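Local coordinates for protein rusticyanin (PDB 2CAK) that carries electrons in the periplasm from cytochrome c552 to the A-type oxidase, using a single blue-copper site, at residues A[85-90]-A[136-141]. Numbering follows the deposited sequence.
Sequences SFDITQ and VCQIPG. Unlike the reference sequence in segment 85-90: Gln-90 (reference Lys). With CU1 (copper (I) ion), chain B.
Asp-87 with Val-136 and Ser-85 with Cys-137 carry a short antiparallel strand pairing that runs out into the copper-ligand loop of this cupredoxin fold. Asp-87 and Val-136 form a hydrogen-bonded pair: Asp-87 N reaches Val-136 O at 3.0 Å, and Val-136 N returns to Asp-87 O at 2.9 Å. One residue on, the chain of 136-141 leaves the sheet, and Ser-85 takes over the contact. Ser-85 N donates almost straight to Cys-137 SG, 3.5 Å away and 168° at the hydrogen. Cys-137 has SG anti to its own backbone N (chi1 178°), and there Cys-137 SG binds copper at 2.2 Å. From within the loop, Ile-139 N reaches Cys-137 SG at 3.4 Å, so two amides grip the thiolate and would probably draw off some of its negative charge. The hydroxyl of Ser-85 bridges the two segments: Ser-85 OG accepts from Gln-138 N at 3.0 Å and donates to Asp-87 OD2 at 2.7 Å, meeting that oxygen nearly along its C-O bond. An alanine at Ser-85 would probably leave Gln-138 N and the Asp-87 carboxylate without this shared mate, and the loop beside Cys-137 less firmly tied. His-84, just before Ser-85, is itself a copper ligand, and His-142 and Met-147 complete the site. Strand 87-89 runs between strands 131-136 and 106-107, while Phe-86 turns from the loop to meet Phe-53, Tyr-135 and, on strand 119-126 of the other sheet, Phe-124.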
ATOM      1  N   SER A  85      -0.526  -1.536  -8.356  1.00 10.89           N
ATOM      2  CA  SER A  85       0.321  -0.436  -7.887  1.00 10.77           C
ATOM      3  C   SER A  85      -0.132   0.028  -6.505  1.00 10.17           C
ATOM      4  O   SER A  85      -1.198  -0.353  -6.018  1.00 11.61           O
ATOM      5  CB  SER A  85       0.307   0.766  -8.842  1.00 11.57           C
ATOM      6  OG  SER A  85      -0.931   1.453  -8.842  1.00 12.96           O
ATOM      7  N   PHE A  86       0.653   0.862  -5.855  1.00 10.04           N
ATOM      8  CA  PHE A  86       0.351   1.479  -4.568  1.00  9.61           C
ATOM      9  C   PHE A  86       0.706   2.965  -4.690  1.00 10.65           C
ATOM     10  O   PHE A  86       1.883   3.321  -4.715  1.00 11.59           O
ATOM     11  CB  PHE A  86       1.145   0.809  -3.445  1.00 11.66           C
ATOM     12  CG  PHE A  86       0.826   1.302  -2.048  1.00 11.02           C
ATOM     13  CD1 PHE A  86      -0.027   0.564  -1.222  1.00 13.50           C
ATOM     14  CD2 PHE A  86       1.332   2.455  -1.519  1.00 12.70           C
ATOM     15  CE1 PHE A  86      -0.338   1.001   0.039  1.00 14.40           C
ATOM     16  CE2 PHE A  86       0.982   2.864  -0.258  1.00 14.87           C
ATOM     17  CZ  PHE A  86       0.170   2.166   0.564  1.00 14.56           C
ATOM     18  N   ASP A  87      -0.294   3.814  -4.780  1.00 10.14           N
ATOM     19  CA  ASP A  87      -0.091   5.235  -5.028  1.00 10.48           C
ATOM     20  C   ASP A  87      -0.878   6.062  -4.011  1.00 11.07           C
ATOM     21  O   ASP A  87      -2.064   5.782  -3.753  1.00 13.91           O
ATOM     22  CB  ASP A  87      -0.557   5.601  -6.450  1.00 11.82           C
ATOM     23  CG  ASP A  87       0.314   4.875  -7.458  1.00 11.85           C
ATOM     24  OD1 ASP A  87       1.536   5.166  -7.488  1.00 13.37           O
ATOM     25  OD2 ASP A  87      -0.169   3.998  -8.153  1.00 14.78           O
ATOM     26  N   ILE A  88      -0.256   7.113  -3.484  1.00 11.13           N
ATOM     27  CA  ILE A  88      -0.902   7.984  -2.485  1.00 11.11           C
ATOM     28  C   ILE A  88      -1.329   9.284  -3.154  1.00 11.47           C
ATOM     29  O   ILE A  88      -0.530   9.940  -3.846  1.00 13.91           O
ATOM     30  CB  ILE A  88       0.044   8.220  -1.303  1.00 12.19           C
ATOM     31  CG1 ILE A  88       0.489   6.908  -0.647  1.00 13.94           C
ATOM     32  CG2 ILE A  88      -0.582   9.160  -0.296  1.00 14.67           C
ATOM     33  CD1 ILE A  88       1.649   7.040   0.338  1.00 18.40           C
ATOM     34  N   THR A  89      -2.586   9.655  -2.956  1.00 12.19           N
ATOM     35  CA  THR A  89      -3.193  10.845  -3.514  1.00 12.55           C
ATOM     36  C   THR A  89      -4.020  11.587  -2.480  1.00 12.30           C
ATOM     37  O   THR A  89      -4.363  10.973  -1.466  1.00 13.87           O
ATOM     38  CB  THR A  89      -4.054  10.444  -4.720  1.00 13.89           C
ATOM     39  OG1 THR A  89      -4.673  11.576  -5.333  1.00 16.00           O
ATOM     40  CG2 THR A  89      -5.149   9.452  -4.314  1.00 16.47           C
ATOM     41  N   GLN A  90      -4.338  12.837  -2.708  1.00 13.68           N
ATOM     42  CA  GLN A  90      -5.338  13.543  -1.899  1.00 15.53           C
ATOM     43  C   GLN A  90      -6.720  13.559  -2.536  1.00 15.57           C
ATOM     44  O   GLN A  90      -7.675  14.033  -1.911  1.00 19.09           O
ATOM     45  CB  GLN A  90      -4.820  14.926  -1.476  0.71 17.67           C
ATOM     46  CG  GLN A  90      -3.705  14.654  -0.444  0.71 19.48           C
ATOM     47  CD  GLN A  90      -3.351  15.870   0.381  0.71 17.71           C
ATOM     48  OE1 GLN A  90      -2.743  16.770  -0.198  0.71 22.64           O
ATOM     49  NE2 GLN A  90      -3.710  15.912   1.675  0.71 19.29           N
ATOM     50  N   VAL A 136      -4.249   3.971  -3.323  1.00 10.85           N
ATOM     51  CA  VAL A 136      -5.057   3.430  -4.392  1.00 11.14           C
ATOM     52  C   VAL A 136      -4.206   2.577  -5.300  1.00 10.25           C
ATOM     53  O   VAL A 136      -2.996   2.798  -5.420  1.00 12.32           O
ATOM     54  CB  VAL A 136      -5.804   4.526  -5.199  0.70 14.07           C
ATOM     55  CG1 VAL A 136      -6.514   5.525  -4.318  0.70 19.09           C
ATOM     56  CG2 VAL A 136      -4.875   5.271  -6.154  0.70 16.17           C
ATOM     57  N   CYS A 137      -4.814   1.659  -6.013  1.00 10.06           N
ATOM     58  CA  CYS A 137      -4.242   0.972  -7.146  1.00 10.29           C
ATOM     59  C   CYS A 137      -4.737   1.651  -8.452  1.00 11.22           C
ATOM     60  O   CYS A 137      -5.925   2.011  -8.522  1.00 12.79           O
ATOM     61  CB  CYS A 137      -4.630  -0.491  -7.174  1.00 11.08           C
ATOM     62  SG  CYS A 137      -3.999  -1.415  -8.618  1.00 11.51           S
ATOM     63  N   GLN A 138      -3.818   1.788  -9.418  1.00 11.24           N
ATOM     64  CA  GLN A 138      -4.164   2.431 -10.687  1.00 13.18           C
ATOM     65  C   GLN A 138      -4.625   1.485 -11.788  1.00 13.24           C
ATOM     66  O   GLN A 138      -4.980   1.980 -12.873  1.00 16.47           O
ATOM     67  CB  GLN A 138      -2.978   3.268 -11.222  1.00 16.58           C
ATOM     68  CG  GLN A 138      -2.722   4.498 -10.383  1.00 18.83           C
ATOM     69  CD  GLN A 138      -1.773   5.412 -11.169  1.00 23.24           C
ATOM     70  OE1 GLN A 138      -0.543   5.391 -11.207  1.00 28.60           O
ATOM     71  NE2 GLN A 138      -2.494   6.199 -11.934  1.00 26.70           N
ATOM     72  N   ILE A 139      -4.621   0.172 -11.576  1.00 12.91           N
ATOM     73  CA  ILE A 139      -5.114  -0.700 -12.638  1.00 13.45           C
ATOM     74  C   ILE A 139      -6.543  -0.341 -12.938  1.00 14.75           C
ATOM     75  O   ILE A 139      -7.327  -0.243 -11.970  1.00 14.79           O
ATOM     76  CB  ILE A 139      -5.009  -2.185 -12.304  1.00 13.68           C
ATOM     77  CG1 ILE A 139      -3.552  -2.660 -12.227  1.00 16.11           C
ATOM     78  CG2 ILE A 139      -5.751  -3.031 -13.350  1.00 16.05           C
ATOM     79  CD1 ILE A 139      -3.376  -4.152 -11.876  1.00 24.73           C
ATOM     80  N   PRO A 140      -6.928  -0.104 -14.182  1.00 14.42           N
ATOM     81  CA  PRO A 140      -8.348   0.287 -14.442  1.00 15.35           C
ATOM     82  C   PRO A 140      -9.364  -0.631 -13.815  1.00 15.78           C
ATOM     83  O   PRO A 140      -9.296  -1.854 -13.906  1.00 18.02           O
ATOM     84  CB  PRO A 140      -8.407   0.247 -15.990  1.00 17.52           C
ATOM     85  CG  PRO A 140      -7.010   0.701 -16.383  1.00 16.89           C
ATOM     86  CD  PRO A 140      -6.117  -0.044 -15.395  1.00 15.54           C
ATOM     87  N   GLY A 141     -10.293  -0.038 -13.082  1.00 15.61           N
ATOM     88  CA  GLY A 141     -11.347  -0.724 -12.396  1.00 16.73           C
ATOM     89  C   GLY A 141     -11.087  -1.068 -10.955  1.00 15.00           C
ATOM     90  O   GLY A 141     -12.029  -1.324 -10.213  1.00 17.62           O
TER
HETATM   91 CU   CU1 B 156      -4.942  -3.435  -8.486  1.00 13.41          CU